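Local coordinates for protein FimX (Pseudomonas aeruginosa PAO1, PDB 3HVA) that acts as a GGDEF-EAL domain-containing receptor for the second messenger cyclic di-GMP, the chain in question being its GGDEF domain, at residues S25-L30 and I95-F100; L47-L52 and R155-A160; D68-Q73 and H122-N127; E80-E85 and Q113-K118. All coordinates share one frame; numbering follows the deposited sequence.

Contact 1: residues S25-L30 and I95-F100; sequences SHFLDL and IFAALF
With CG anti to the backbone N in both residues, F27 (chi1 -177°) and L99 (chi1 -178°) send their side chains into the gap between helix and strand, where the phenyl ring of F27 comes down on the A97-L99 part of the strand. A97 CB lies over one face of the ring, 3.9 Å from the F27 centroid and 17° off the ring normal, a CH-pi contact displaced toward the CZ side: F27 CZ is 3.7 Å from A97 CB. The rim is used as well. F27 CE1 lies 3.8 Å from L99 N, which sits near the ring plane, and 3.9 Å from L99 CB. This is helix 24-41 seated on the central sheet of the GGDEF fold. Strand 95-101 is one arm of the hairpin that carries the signature motif in this family, and I95 and F96 appear to fill its last two positions. The A97 and L99 backbones are paired with A89 and D87 of the other arm, while A89 and L47 also touch the F27 ring. One turn on, L30 makes a lighter contact: its carbonyl O is 3.8 Å from L99 CD2, and its CB stands 4.5 Å from the same methyl.

Contact 2: residues L47-L52 and R155-A160; sequences LAYIHL and RAHRCA
Y49 and H157 run side by side and point the same way, their rings turned only 15° from parallel but slid so far along each other, with centroids 4.7 Å apart, that they barely overlap. The slip brings the backbone of H157 over the tyrosine: H157 CA stands 3.8 Å from the Y49 centroid, nearly on the normal, a CH-pi contact over the middle of the ring. At the far end the relation reverses, and Y49 OH sits above the centre of the imidazole face of H157. In both residues CG stands anti to the backbone N (chi1 -162° in Y49, -169° in H157). The two alanines of the helix pack against the strand side chains. A156 CB packs between L47 CD2, at 3.5 Å, and Y49 CB, at 3.8 Å, while A160 CB comes obliquely to Y49 CD2 at 3.4 Å. H51 turns an edge to the helix, its CD2 3.1 Å from A160 O, and its NE2 is hydrogen-bonded to D161 just beyond. Helix 149-164 therefore rests on the sheet face bearing L47, Y49 and H51, with strand 135-142 pairing along one side of strand 45-52, strand 95-101 along the other, and F27 and M31 of helix 24-41 closing over L47.

Contact 3: residues D68-Q73 and H122-N127; sequences DLLLGQ and HLFELN
Q73 reaches past the edge of the F124 ring to the backbone of the next residue, E125. Its CB already touches that ring, in the plane of the phenyl and 3.8 Å from F124 CD2. Beyond CG the chain is fully extended (chi2 180°) and slides past F124 in the opposite direction, bringing Q73 CD alongside the same edge. At the tip the amide divides its work. OE1 lies 3.0 Å from F124 CD2, at the ring edge, and NE2 donates to E125 O at 3.1 Å. That bond is bent, with an N-H...O angle of 144°; the acceptor lies in the glutamine amide plane, but the nitrogen approaches from 42° above the carbonyl plane. The bond holds the carboxamide between ring edge and strand. F124 is sandwiched too: L70 CD1 sits 3.3 Å from its centroid, almost on the normal, and the imidazole of H122 turns its edge to the opposite face. Further along, L126 CD2 drops onto the helix, 3.4 Å from L70 N and 3.8 Å from L69 CB. N127, beside L69 CD1, ties its ND2 to S65 on the same helix. Strands 124-126 and 129-131 form a small antiparallel hairpin separate from the central sheet, and here it docks by its first strand, running roughly antiparallel, on the long helix 55-82 of the GGDEF domain.

Contact 4: residues E80-E85 and Q113-K118; sequences EQFGEE and QRLLKK
F82 and L115 cross at about a right angle where the last turn of helix 55-82 meets helix 105-120, two helices that share one face of the central GGDEF sheet. F82 CZ touches L115 CD2 at 3.4 Å, the methyl coming obliquely to the ring. L115 has its CG anti to the backbone N (chi1 176°), which swings both methyls across to the other helix, and CD1 meets Q81 CB at 3.9 Å. Q81 then lays its aliphatic part on the backbone of helix 105-120, with CG 3.6 Å from L115 N. Its chain bends at chi2, toward R114 and K118, though the orientation of the amide is doubtful. Toward solvent, E80 and K118 run roughly perpendicular to each other in a long salt bridge, E80 OE2 standing 3.7 Å from K118 NZ; the charged ends are probably only loosely coupled. Behind this first shell, F100 of strand 95-101 meets the F82 ring edge-to-face, A111 and L112 pack against it, and M78 and L135 back up L115. G83 is the first residue to leave helical angles, with a positive phi of 53°, and the chain folds back far enough for E85 N to bond F82 O at 3.0 Å.

Overall arrangement
All four contacts lie in one GGDEF domain; three hold helices on or beside its central sheet. Contacts 1 and 2, with centres about 11 Å apart, use neighbouring strands 95-101 and 45-52 and put helices 24-41 and 149-164 on the same face. Contact 4, its centre about 16 Å from each of theirs, belongs to the other face, where F82 meets F100. Contact 3 joins helix 55-82, shared with contact 4, to the small hairpin, its centre about 22 Å from those of contacts 1 and 2 and about 17 Å from that of contact 4. Along the chain the first segments come in numerical order and the second in the order 1, 4, 3, 2; contact 2 thus encloses contacts 3 and 4, and contact 1 crosses all three, knitting sequence-distant parts into a single domain.

Contact 1: residues S25-L30 and I95-F100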
loop_
_atom_site.group_PDB
_atom_site.type_symbol
_atom_site.label_atom_id
_atom_site.label_comp_id
_atom_site.label_asym_id
_atom_site.label_seq_id
_atom_site.Cartn_x
_atom_site.Cartn_y
_atom_site.Cartn_z
ATOM N N SER A 25 -3.685 10.319 7.849
ATOM C CA SER A 25 -3.685 10.719 9.252
ATOM C C SER A 25 -4.062 9.550 10.158
ATOM O O SER A 25 -3.409 9.296 11.171
ATOM C CB SER A 25 -4.651 11.886 9.472
ATOM O OG SER A 25 -4.517 12.423 10.777
ATOM N N HIS A 26 -5.120 8.843 9.780
ATOM C CA HIS A 26 -5.600 7.695 10.537
ATOM C C HIS A 26 -4.535 6.604 10.580
ATOM O O HIS A 26 -4.210 6.075 11.643
ATOM C CB HIS A 26 -6.884 7.160 9.904
ATOM C CG HIS A 26 -7.579 6.122 10.725
ATOM N ND1 HIS A 26 -7.323 4.779 10.597
ATOM C CD2 HIS A 26 -8.529 6.238 11.689
ATOM C CE1 HIS A 26 -8.080 4.103 11.448
ATOM N NE2 HIS A 26 -8.819 4.967 12.118
ATOM N N PHE A 27 -3.988 6.284 9.412
ATOM C CA PHE A 27 -2.966 5.250 9.285
ATOM C C PHE A 27 -1.746 5.547 10.151
ATOM O O PHE A 27 -1.199 4.654 10.795
ATOM C CB PHE A 27 -2.546 5.100 7.823
ATOM C CG PHE A 27 -1.548 4.002 7.586
ATOM C CD1 PHE A 27 -1.967 2.710 7.312
ATOM C CD2 PHE A 27 -0.189 4.263 7.631
ATOM C CE1 PHE A 27 -1.052 1.699 7.093
ATOM C CE2 PHE A 27 0.732 3.256 7.411
ATOM C CZ PHE A 27 0.300 1.972 7.143
ATOM N N LEU A 28 -1.324 6.808 10.159
ATOM C CA LEU A 28 -0.136 7.220 10.900
ATOM C C LEU A 28 -0.288 7.015 12.405
ATOM O O LEU A 28 0.697 6.807 13.111
ATOM C CB LEU A 28 0.221 8.676 10.583
ATOM C CG LEU A 28 0.775 8.930 9.179
ATOM C CD1 LEU A 28 1.118 10.400 8.989
ATOM C CD2 LEU A 28 1.992 8.055 8.916
ATOM N N ASP A 29 -1.522 7.073 12.897
ATOM C CA ASP A 29 -1.784 6.775 14.301
ATOM C C ASP A 29 -1.635 5.279 14.541
ATOM O O ASP A 29 -0.999 4.853 15.507
ATOM C CB ASP A 29 -3.177 7.253 14.716
ATOM C CG ASP A 29 -3.209 8.729 15.056
ATOM O OD1 ASP A 29 -2.132 9.299 15.323
ATOM O OD2 ASP A 29 -4.310 9.321 15.061
ATOM N N LEU A 30 -2.225 4.486 13.651
ATOM C CA LEU A 30 -2.050 3.040 13.676
ATOM C C LEU A 30 -0.567 2.682 13.601
ATOM O O LEU A 30 -0.111 1.746 14.257
ATOM C CB LEU A 30 -2.818 2.383 12.525
ATOM C CG LEU A 30 -4.265 1.954 12.787
ATOM C CD1 LEU A 30 -5.045 3.044 13.492
ATOM C CD2 LEU A 30 -4.956 1.550 11.492
ATOM N N ILE A 95 -0.624 6.491 -3.997
ATOM C CA ILE A 95 0.100 5.738 -2.987
ATOM C C ILE A 95 -0.824 5.144 -1.934
ATOM O O ILE A 95 -1.589 5.857 -1.285
ATOM C CB ILE A 95 1.157 6.617 -2.297
ATOM C CG1 ILE A 95 2.058 7.274 -3.344
ATOM C CG2 ILE A 95 1.978 5.796 -1.315
ATOM C CD1 ILE A 95 3.082 8.225 -2.767
ATOM N N PHE A 96 -0.745 3.828 -1.778
ATOM C CA PHE A 96 -1.478 3.129 -0.733
ATOM C C PHE A 96 -0.501 2.639 0.325
ATOM O O PHE A 96 0.700 2.535 0.073
ATOM C CB PHE A 96 -2.252 1.947 -1.322
ATOM C CG PHE A 96 -3.355 2.350 -2.257
ATOM C CD1 PHE A 96 -4.679 2.100 -1.939
ATOM C CD2 PHE A 96 -3.068 2.983 -3.455
ATOM C CE1 PHE A 96 -5.694 2.472 -2.801
ATOM C CE2 PHE A 96 -4.076 3.357 -4.318
ATOM C CZ PHE A 96 -5.391 3.102 -3.991
ATOM N N ALA A 97 -1.017 2.341 1.511
ATOM C CA ALA A 97 -0.186 1.827 2.591
ATOM C C ALA A 97 -0.881 0.669 3.294
ATOM O O ALA A 97 -2.094 0.696 3.497
ATOM C CB ALA A 97 0.139 2.934 3.579
ATOM N N ALA A 98 -0.108 -0.347 3.660
ATOM C CA ALA A 98 -0.651 -1.497 4.366
ATOM C C ALA A 98 0.218 -1.860 5.561
ATOM O O ALA A 98 1.433 -2.002 5.439
ATOM C CB ALA A 98 -0.784 -2.685 3.426
ATOM N N LEU A 99 -0.414 -1.997 6.720
ATOM C CA LEU A 99 0.282 -2.435 7.918
ATOM C C LEU A 99 -0.152 -3.856 8.255
ATOM O O LEU A 99 -1.342 -4.132 8.402
ATOM C CB LEU A 99 -0.019 -1.492 9.086
ATOM C CG LEU A 99 0.670 -1.769 10.424
ATOM C CD1 LEU A 99 2.180 -1.622 10.314
ATOM C CD2 LEU A 99 0.124 -0.835 11.485
ATOM N N PHE A 100 0.817 -4.760 8.353
ATOM C CA PHE A 100 0.536 -6.140 8.723
ATOM C C PHE A 100 0.936 -6.378 10.170
ATOM O O PHE A 100 2.048 -6.825 10.451
ATOM C CB PHE A 100 1.285 -7.111 7.808
ATOM C CG PHE A 100 0.781 -7.129 6.393
ATOM C CD1 PHE A 100 -0.301 -7.919 6.039
ATOM C CD2 PHE A 100 1.395 -6.366 5.413
ATOM C CE1 PHE A 100 -0.764 -7.943 4.737
ATOM C CE2 PHE A 100 0.936 -6.386 4.110
ATOM C CZ PHE A 100 -0.146 -7.175 3.771
#

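Contact 2: residues L47-L52 and R155-A160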
loop_
_atom_site.group_PDB
_atom_site.type_symbol
_atom_site.label_atom_id
_atom_site.label_comp_id
_atom_site.label_asym_id
_atom_site.label_seq_id
_atom_site.Cartn_x
_atom_site.Cartn_y
_atom_site.Cartn_z
ATOM N N LEU A 47 5.263 -3.018 7.351
ATOM C CA LEU A 47 4.736 -1.872 6.633
ATOM C C LEU A 47 4.946 -2.036 5.134
ATOM O O LEU A 47 6.074 -2.188 4.665
ATOM C CB LEU A 47 5.406 -0.585 7.108
ATOM C CG LEU A 47 5.111 0.640 6.241
ATOM C CD1 LEU A 47 3.665 1.095 6.412
ATOM C CD2 LEU A 47 6.080 1.767 6.558
ATOM N N ALA A 48 3.849 -2.013 4.388
ATOM C CA ALA A 48 3.915 -2.044 2.935
ATOM C C ALA A 48 3.642 -0.649 2.389
ATOM O O ALA A 48 2.655 -0.009 2.754
ATOM C CB ALA A 48 2.918 -3.046 2.376
ATOM N N TYR A 49 4.535 -0.178 1.528
ATOM C CA TYR A 49 4.404 1.131 0.905
ATOM C C TYR A 49 4.125 0.902 -0.578
ATOM O O TYR A 49 5.010 0.488 -1.326
ATOM C CB TYR A 49 5.699 1.922 1.102
ATOM C CG TYR A 49 5.584 3.414 0.888
ATOM C CD1 TYR A 49 5.461 4.285 1.965
ATOM C CD2 TYR A 49 5.621 3.954 -0.388
ATOM C CE1 TYR A 49 5.367 5.651 1.771
ATOM C CE2 TYR A 49 5.527 5.315 -0.592
ATOM C CZ TYR A 49 5.400 6.160 0.490
ATOM O OH TYR A 49 5.307 7.517 0.290
ATOM N N ILE A 50 2.891 1.162 -1.001
ATOM C CA ILE A 50 2.453 0.753 -2.333
ATOM C C ILE A 50 2.301 1.905 -3.326
ATOM O O ILE A 50 1.504 2.819 -3.118
ATOM C CB ILE A 50 1.126 -0.032 -2.270
ATOM C CG1 ILE A 50 1.198 -1.110 -1.185
ATOM C CG2 ILE A 50 0.808 -0.649 -3.622
ATOM C CD1 ILE A 50 -0.117 -1.816 -0.931
ATOM N N HIS A 51 3.075 1.845 -4.405
ATOM C CA HIS A 51 2.926 2.770 -5.521
ATOM C C HIS A 51 2.004 2.167 -6.569
ATOM O O HIS A 51 2.105 0.980 -6.878
ATOM C CB HIS A 51 4.279 3.030 -6.193
ATOM C CG HIS A 51 5.172 3.966 -5.440
ATOM N ND1 HIS A 51 4.770 5.219 -5.035
ATOM C CD2 HIS A 51 6.464 3.840 -5.052
ATOM C CE1 HIS A 51 5.769 5.820 -4.412
ATOM N NE2 HIS A 51 6.808 5.004 -4.409
ATOM N N LEU A 52 1.106 2.976 -7.120
ATOM C CA LEU A 52 0.456 2.595 -8.365
ATOM C C LEU A 52 1.407 2.991 -9.482
ATOM O O LEU A 52 1.715 4.170 -9.650
ATOM C CB LEU A 52 -0.886 3.298 -8.551
ATOM C CG LEU A 52 -1.409 3.221 -9.990
ATOM C CD1 LEU A 52 -1.475 1.774 -10.459
ATOM C CD2 LEU A 52 -2.763 3.897 -10.136
ATOM N N ARG A 155 12.158 3.808 5.273
ATOM C CA ARG A 155 12.719 2.631 4.619
ATOM C C ARG A 155 11.761 2.039 3.588
ATOM O O ARG A 155 12.170 1.695 2.480
ATOM C CB ARG A 155 13.117 1.581 5.663
ATOM C CG ARG A 155 14.133 2.097 6.678
ATOM C CD ARG A 155 14.319 1.153 7.862
ATOM N NE ARG A 155 15.050 1.803 8.947
ATOM C CZ ARG A 155 15.645 1.158 9.947
ATOM N NH1 ARG A 155 15.610 -0.165 10.005
ATOM N NH2 ARG A 155 16.285 1.841 10.888
ATOM N N ALA A 156 10.488 1.927 3.953
ATOM C CA ALA A 156 9.478 1.393 3.044
ATOM C C ALA A 156 9.222 2.368 1.903
ATOM O O ALA A 156 8.924 1.965 0.778
ATOM C CB ALA A 156 8.189 1.094 3.792
ATOM N N HIS A 157 9.334 3.655 2.210
ATOM C CA HIS A 157 9.219 4.709 1.213
ATOM C C HIS A 157 10.323 4.535 0.180
ATOM O O HIS A 157 10.064 4.267 -0.994
ATOM C CB HIS A 157 9.367 6.073 1.889
ATOM C CG HIS A 157 9.007 7.230 1.014
ATOM N ND1 HIS A 157 8.883 8.519 1.496
ATOM C CD2 HIS A 157 8.722 7.301 -0.309
ATOM C CE1 HIS A 157 8.555 9.328 0.510
ATOM N NE2 HIS A 157 8.448 8.614 -0.600
ATOM N N ARG A 158 11.560 4.686 0.642
ATOM C CA ARG A 158 12.748 4.594 -0.199
ATOM C C ARG A 158 12.759 3.320 -1.041
ATOM O O ARG A 158 13.133 3.344 -2.214
ATOM C CB ARG A 158 13.995 4.648 0.683
ATOM C CG ARG A 158 15.247 5.149 -0.007
ATOM C CD ARG A 158 16.394 5.268 0.985
ATOM N NE ARG A 158 16.240 6.417 1.873
ATOM C CZ ARG A 158 16.818 7.597 1.669
ATOM N NH1 ARG A 158 17.590 7.779 0.607
ATOM N NH2 ARG A 158 16.628 8.592 2.525
ATOM N N CYS A 159 12.356 2.209 -0.433
ATOM C CA CYS A 159 12.303 0.933 -1.134
ATOM C C CYS A 159 11.278 0.964 -2.257
ATOM O O CYS A 159 11.530 0.466 -3.353
ATOM C CB CYS A 159 11.976 -0.206 -0.166
ATOM S SG CYS A 159 13.393 -0.817 0.768
ATOM N N ALA A 160 10.117 1.549 -1.979
ATOM C CA ALA A 160 9.057 1.630 -2.973
ATOM C C ALA A 160 9.462 2.526 -4.137
ATOM O O ALA A 160 9.138 2.245 -5.289
ATOM C CB ALA A 160 7.770 2.129 -2.338
#

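Contact 3: residues D68-Q73 and H122-N127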
loop_
_atom_site.group_PDB
_atom_site.type_symbol
_atom_site.label_atom_id
_atom_site.label_comp_id
_atom_site.label_asym_id
_atom_site.label_seq_id
_atom_site.Cartn_x
_atom_site.Cartn_y
_atom_site.Cartn_z
ATOM N N ASP A 68 -10.433 7.911 -10.269
ATOM C CA ASP A 68 -11.310 7.711 -9.128
ATOM C C ASP A 68 -11.801 6.274 -9.126
ATOM O O ASP A 68 -11.766 5.586 -8.102
ATOM C CB ASP A 68 -12.508 8.649 -9.195
ATOM C CG ASP A 68 -13.499 8.392 -8.083
ATOM O OD1 ASP A 68 -13.296 8.919 -6.964
ATOM O OD2 ASP A 68 -14.486 7.664 -8.324
ATOM N N LEU A 69 -12.263 5.831 -10.291
ATOM C CA LEU A 69 -12.762 4.472 -10.469
ATOM C C LEU A 69 -11.661 3.432 -10.275
ATOM O O LEU A 69 -11.864 2.426 -9.592
ATOM C CB LEU A 69 -13.394 4.319 -11.854
ATOM C CG LEU A 69 -14.612 5.197 -12.131
ATOM C CD1 LEU A 69 -15.249 4.853 -13.471
ATOM C CD2 LEU A 69 -15.625 5.055 -11.010
ATOM N N LEU A 70 -10.499 3.677 -10.880
ATOM C CA LEU A 70 -9.356 2.767 -10.770
ATOM C C LEU A 70 -8.968 2.534 -9.314
ATOM O O LEU A 70 -8.851 1.391 -8.868
ATOM C CB LEU A 70 -8.152 3.316 -11.555
ATOM C CG LEU A 70 -6.785 2.641 -11.392
ATOM C CD1 LEU A 70 -6.899 1.131 -11.448
ATOM C CD2 LEU A 70 -5.812 3.126 -12.455
ATOM N N LEU A 71 -8.772 3.627 -8.583
ATOM C CA LEU A 71 -8.369 3.556 -7.182
ATOM C C LEU A 71 -9.382 2.779 -6.345
ATOM O O LEU A 71 -9.006 1.961 -5.507
ATOM C CB LEU A 71 -8.158 4.962 -6.608
ATOM C CG LEU A 71 -6.914 5.707 -7.094
ATOM C CD1 LEU A 71 -6.820 7.060 -6.418
ATOM C CD2 LEU A 71 -5.653 4.896 -6.833
ATOM N N GLY A 72 -10.664 3.029 -6.583
ATOM C CA GLY A 72 -11.715 2.322 -5.874
ATOM C C GLY A 72 -11.655 0.825 -6.117
ATOM O O GLY A 72 -11.862 0.026 -5.205
ATOM N N GLN A 73 -11.377 0.450 -7.362
ATOM C CA GLN A 73 -11.225 -0.950 -7.728
ATOM C C GLN A 73 -9.952 -1.516 -7.112
ATOM O O GLN A 73 -9.946 -2.618 -6.567
ATOM C CB GLN A 73 -11.172 -1.100 -9.250
ATOM C CG GLN A 73 -12.472 -0.773 -9.965
ATOM C CD GLN A 73 -12.363 -0.933 -11.470
ATOM O OE1 GLN A 73 -11.688 -1.838 -11.962
ATOM N NE2 GLN A 73 -13.029 -0.055 -12.209
ATOM N N HIS A 122 -5.078 -7.927 -13.745
ATOM C CA HIS A 122 -6.441 -7.416 -13.667
ATOM C C HIS A 122 -6.721 -6.320 -14.690
ATOM O O HIS A 122 -5.961 -5.361 -14.816
ATOM C CB HIS A 122 -6.762 -6.909 -12.260
ATOM C CG HIS A 122 -8.206 -6.560 -12.065
ATOM N ND1 HIS A 122 -8.714 -5.308 -12.340
ATOM C CD2 HIS A 122 -9.250 -7.305 -11.636
ATOM C CE1 HIS A 122 -10.008 -5.296 -12.081
ATOM N NE2 HIS A 122 -10.361 -6.494 -11.653
ATOM N N LEU A 123 -7.827 -6.474 -15.411
ATOM C CA LEU A 123 -8.270 -5.469 -16.364
ATOM C C LEU A 123 -9.268 -4.536 -15.690
ATOM O O LEU A 123 -10.271 -4.982 -15.134
ATOM C CB LEU A 123 -8.912 -6.136 -17.580
ATOM C CG LEU A 123 -9.037 -5.271 -18.833
ATOM C CD1 LEU A 123 -7.655 -4.945 -19.367
ATOM C CD2 LEU A 123 -9.875 -5.964 -19.898
ATOM N N PHE A 124 -8.984 -3.239 -15.735
ATOM C CA PHE A 124 -9.855 -2.245 -15.120
ATOM C C PHE A 124 -10.800 -1.629 -16.147
ATOM O O PHE A 124 -10.374 -1.232 -17.232
ATOM C CB PHE A 124 -9.025 -1.142 -14.456
ATOM C CG PHE A 124 -8.172 -1.624 -13.314
ATOM C CD1 PHE A 124 -6.832 -1.915 -13.506
ATOM C CD2 PHE A 124 -8.711 -1.782 -12.049
ATOM C CE1 PHE A 124 -6.046 -2.356 -12.458
ATOM C CE2 PHE A 124 -7.930 -2.222 -10.996
ATOM C CZ PHE A 124 -6.596 -2.509 -11.201
ATOM N N GLU A 125 -12.083 -1.555 -15.806
ATOM C CA GLU A 125 -13.051 -0.871 -16.657
ATOM C C GLU A 125 -13.244 0.550 -16.149
ATOM O O GLU A 125 -13.799 0.758 -15.071
ATOM C CB GLU A 125 -14.405 -1.577 -16.644
ATOM C CG GLU A 125 -14.435 -2.930 -15.969
ATOM C CD GLU A 125 -15.804 -3.233 -15.391
ATOM O OE1 GLU A 125 -16.245 -2.485 -14.493
ATOM O OE2 GLU A 125 -16.442 -4.211 -15.835
ATOM N N LEU A 126 -12.797 1.527 -16.929
ATOM C CA LEU A 126 -12.889 2.925 -16.526
ATOM C C LEU A 126 -13.711 3.731 -17.521
ATOM O O LEU A 126 -13.227 4.067 -18.602
ATOM C CB LEU A 126 -11.492 3.531 -16.417
ATOM C CG LEU A 126 -10.472 2.697 -15.645
ATOM C CD1 LEU A 126 -9.064 3.179 -15.937
ATOM C CD2 LEU A 126 -10.762 2.737 -14.154
ATOM N N ASN A 127 -14.948 4.048 -17.152
ATOM C CA ASN A 127 -15.838 4.791 -18.037
ATOM C C ASN A 127 -15.810 4.221 -19.448
ATOM O O ASN A 127 -15.403 4.895 -20.394
ATOM C CB ASN A 127 -15.455 6.271 -18.063
ATOM C CG ASN A 127 -15.662 6.948 -16.724
ATOM O OD1 ASN A 127 -16.633 6.675 -16.019
ATOM N ND2 ASN A 127 -14.748 7.843 -16.368
#

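Contact 4: residues E80-E85 and Q113-K118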
loop_
_atom_site.group_PDB
_atom_site.type_symbol
_atom_site.label_atom_id
_atom_site.label_comp_id
_atom_site.label_asym_id
_atom_site.label_seq_id
_atom_site.Cartn_x
_atom_site.Cartn_y
_atom_site.Cartn_z
ATOM N N GLU A 80 -9.643 -7.457 -0.649
ATOM C CA GLU A 80 -9.896 -8.852 -0.975
ATOM C C GLU A 80 -8.676 -9.726 -0.715
ATOM O O GLU A 80 -8.792 -10.831 -0.185
ATOM C CB GLU A 80 -10.302 -8.980 -2.442
ATOM C CG GLU A 80 -9.949 -10.319 -3.053
ATOM C CD GLU A 80 -9.766 -10.241 -4.554
ATOM O OE1 GLU A 80 -10.521 -9.492 -5.209
ATOM O OE2 GLU A 80 -8.862 -10.924 -5.077
ATOM N N GLN A 81 -7.507 -9.220 -1.090
ATOM C CA GLN A 81 -6.285 -10.013 -1.055
ATOM C C GLN A 81 -5.663 -10.059 0.336
ATOM O O GLN A 81 -4.961 -11.010 0.677
ATOM C CB GLN A 81 -5.269 -9.468 -2.061
ATOM C CG GLN A 81 -4.636 -10.538 -2.931
ATOM C CD GLN A 81 -5.587 -11.039 -4.000
ATOM O OE1 GLN A 81 -6.022 -10.279 -4.863
ATOM N NE2 GLN A 81 -5.916 -12.324 -3.947
ATOM N N PHE A 82 -5.920 -9.030 1.137
ATOM C CA PHE A 82 -5.334 -8.940 2.469
ATOM C C PHE A 82 -6.336 -9.294 3.562
ATOM O O PHE A 82 -5.955 -9.744 4.644
ATOM C CB PHE A 82 -4.763 -7.543 2.721
ATOM C CG PHE A 82 -3.625 -7.179 1.811
ATOM C CD1 PHE A 82 -2.782 -8.157 1.314
ATOM C CD2 PHE A 82 -3.386 -5.857 1.471
ATOM C CE1 PHE A 82 -1.731 -7.827 0.482
ATOM C CE2 PHE A 82 -2.334 -5.521 0.642
ATOM C CZ PHE A 82 -1.505 -6.507 0.147
ATOM N N GLY A 83 -7.616 -9.086 3.275
ATOM C CA GLY A 83 -8.662 -9.379 4.235
ATOM C C GLY A 83 -8.425 -8.712 5.577
ATOM O O GLY A 83 -8.247 -7.498 5.657
ATOM N N GLU A 84 -8.411 -9.518 6.632
ATOM C CA GLU A 84 -8.304 -9.014 7.995
ATOM C C GLU A 84 -6.853 -8.778 8.397
ATOM O O GLU A 84 -6.577 -8.140 9.414
ATOM C CB GLU A 84 -8.922 -10.019 8.968
ATOM C CG GLU A 84 -9.687 -9.397 10.120
ATOM C CD GLU A 84 -11.186 -9.589 9.985
ATOM O OE1 GLU A 84 -11.947 -8.807 10.591
ATOM O OE2 GLU A 84 -11.600 -10.530 9.275
ATOM N N GLU A 85 -5.930 -9.296 7.594
ATOM C CA GLU A 85 -4.515 -9.325 7.961
ATOM C C GLU A 85 -3.836 -7.958 7.958
ATOM O O GLU A 85 -2.810 -7.771 8.611
ATOM C CB GLU A 85 -3.754 -10.282 7.042
ATOM C CG GLU A 85 -4.339 -11.685 7.001
ATOM C CD GLU A 85 -4.293 -12.377 8.349
ATOM O OE1 GLU A 85 -5.288 -13.035 8.716
ATOM O OE2 GLU A 85 -3.266 -12.256 9.046
ATOM N N GLN A 113 2.869 -10.910 -2.580
ATOM C CA GLN A 113 3.074 -11.547 -3.873
ATOM C C GLN A 113 1.736 -11.779 -4.560
ATOM O O GLN A 113 1.599 -11.587 -5.769
ATOM C CB GLN A 113 3.811 -12.877 -3.707
ATOM C CG GLN A 113 5.255 -12.732 -3.274
ATOM C CD GLN A 113 6.093 -11.995 -4.298
ATOM O OE1 GLN A 113 5.615 -11.659 -5.380
ATOM N NE2 GLN A 113 7.350 -11.741 -3.963
ATOM N N ARG A 114 0.749 -12.188 -3.771
ATOM C CA ARG A 114 -0.575 -12.493 -4.291
ATOM C C ARG A 114 -1.245 -11.242 -4.862
ATOM O O ARG A 114 -1.772 -11.267 -5.974
ATOM C CB ARG A 114 -1.432 -13.133 -3.194
ATOM C CG ARG A 114 -2.466 -14.122 -3.708
ATOM C CD ARG A 114 -2.790 -15.196 -2.671
ATOM N NE ARG A 114 -3.089 -14.635 -1.356
ATOM C CZ ARG A 114 -2.310 -14.775 -0.287
ATOM N NH1 ARG A 114 -1.181 -15.465 -0.372
ATOM N NH2 ARG A 114 -2.663 -14.231 0.870
ATOM N N LEU A 115 -1.210 -10.148 -4.106
ATOM C CA LEU A 115 -1.781 -8.886 -4.566
ATOM C C LEU A 115 -1.091 -8.401 -5.835
ATOM O O LEU A 115 -1.746 -8.054 -6.817
ATOM C CB LEU A 115 -1.669 -7.811 -3.485
ATOM C CG LEU A 115 -2.169 -6.432 -3.919
ATOM C CD1 LEU A 115 -3.691 -6.416 -3.976
ATOM C CD2 LEU A 115 -1.651 -5.336 -2.999
ATOM N N LEU A 116 0.237 -8.378 -5.797
ATOM C CA LEU A 116 1.045 -7.913 -6.918
ATOM C C LEU A 116 0.556 -8.500 -8.239
ATOM O O LEU A 116 0.395 -7.787 -9.230
ATOM C CB LEU A 116 2.509 -8.288 -6.687
ATOM C CG LEU A 116 3.578 -7.393 -7.317
ATOM C CD1 LEU A 116 3.491 -5.982 -6.748
ATOM C CD2 LEU A 116 4.966 -7.982 -7.100
ATOM N N LYS A 117 0.313 -9.807 -8.242
ATOM C CA LYS A 117 -0.114 -10.506 -9.448
ATOM C C LYS A 117 -1.595 -10.291 -9.751
ATOM O O LYS A 117 -1.987 -10.192 -10.913
ATOM C CB LYS A 117 0.204 -11.997 -9.336
ATOM C CG LYS A 117 1.693 -12.294 -9.340
ATOM C CD LYS A 117 1.996 -13.671 -8.778
ATOM C CE LYS A 117 3.493 -13.930 -8.746
ATOM N NZ LYS A 117 3.855 -15.029 -7.809
ATOM N N LYS A 118 -2.412 -10.224 -8.703
ATOM C CA LYS A 118 -3.834 -9.954 -8.870
ATOM C C LYS A 118 -4.022 -8.670 -9.660
ATOM O O LYS A 118 -4.842 -8.603 -10.573
ATOM C CB LYS A 118 -4.530 -9.824 -7.515
ATOM C CG LYS A 118 -6.028 -9.571 -7.619
ATOM C CD LYS A 118 -6.733 -10.746 -8.275
ATOM C CE LYS A 118 -8.243 -10.612 -8.183
ATOM N NZ LYS A 118 -8.928 -11.864 -8.608
#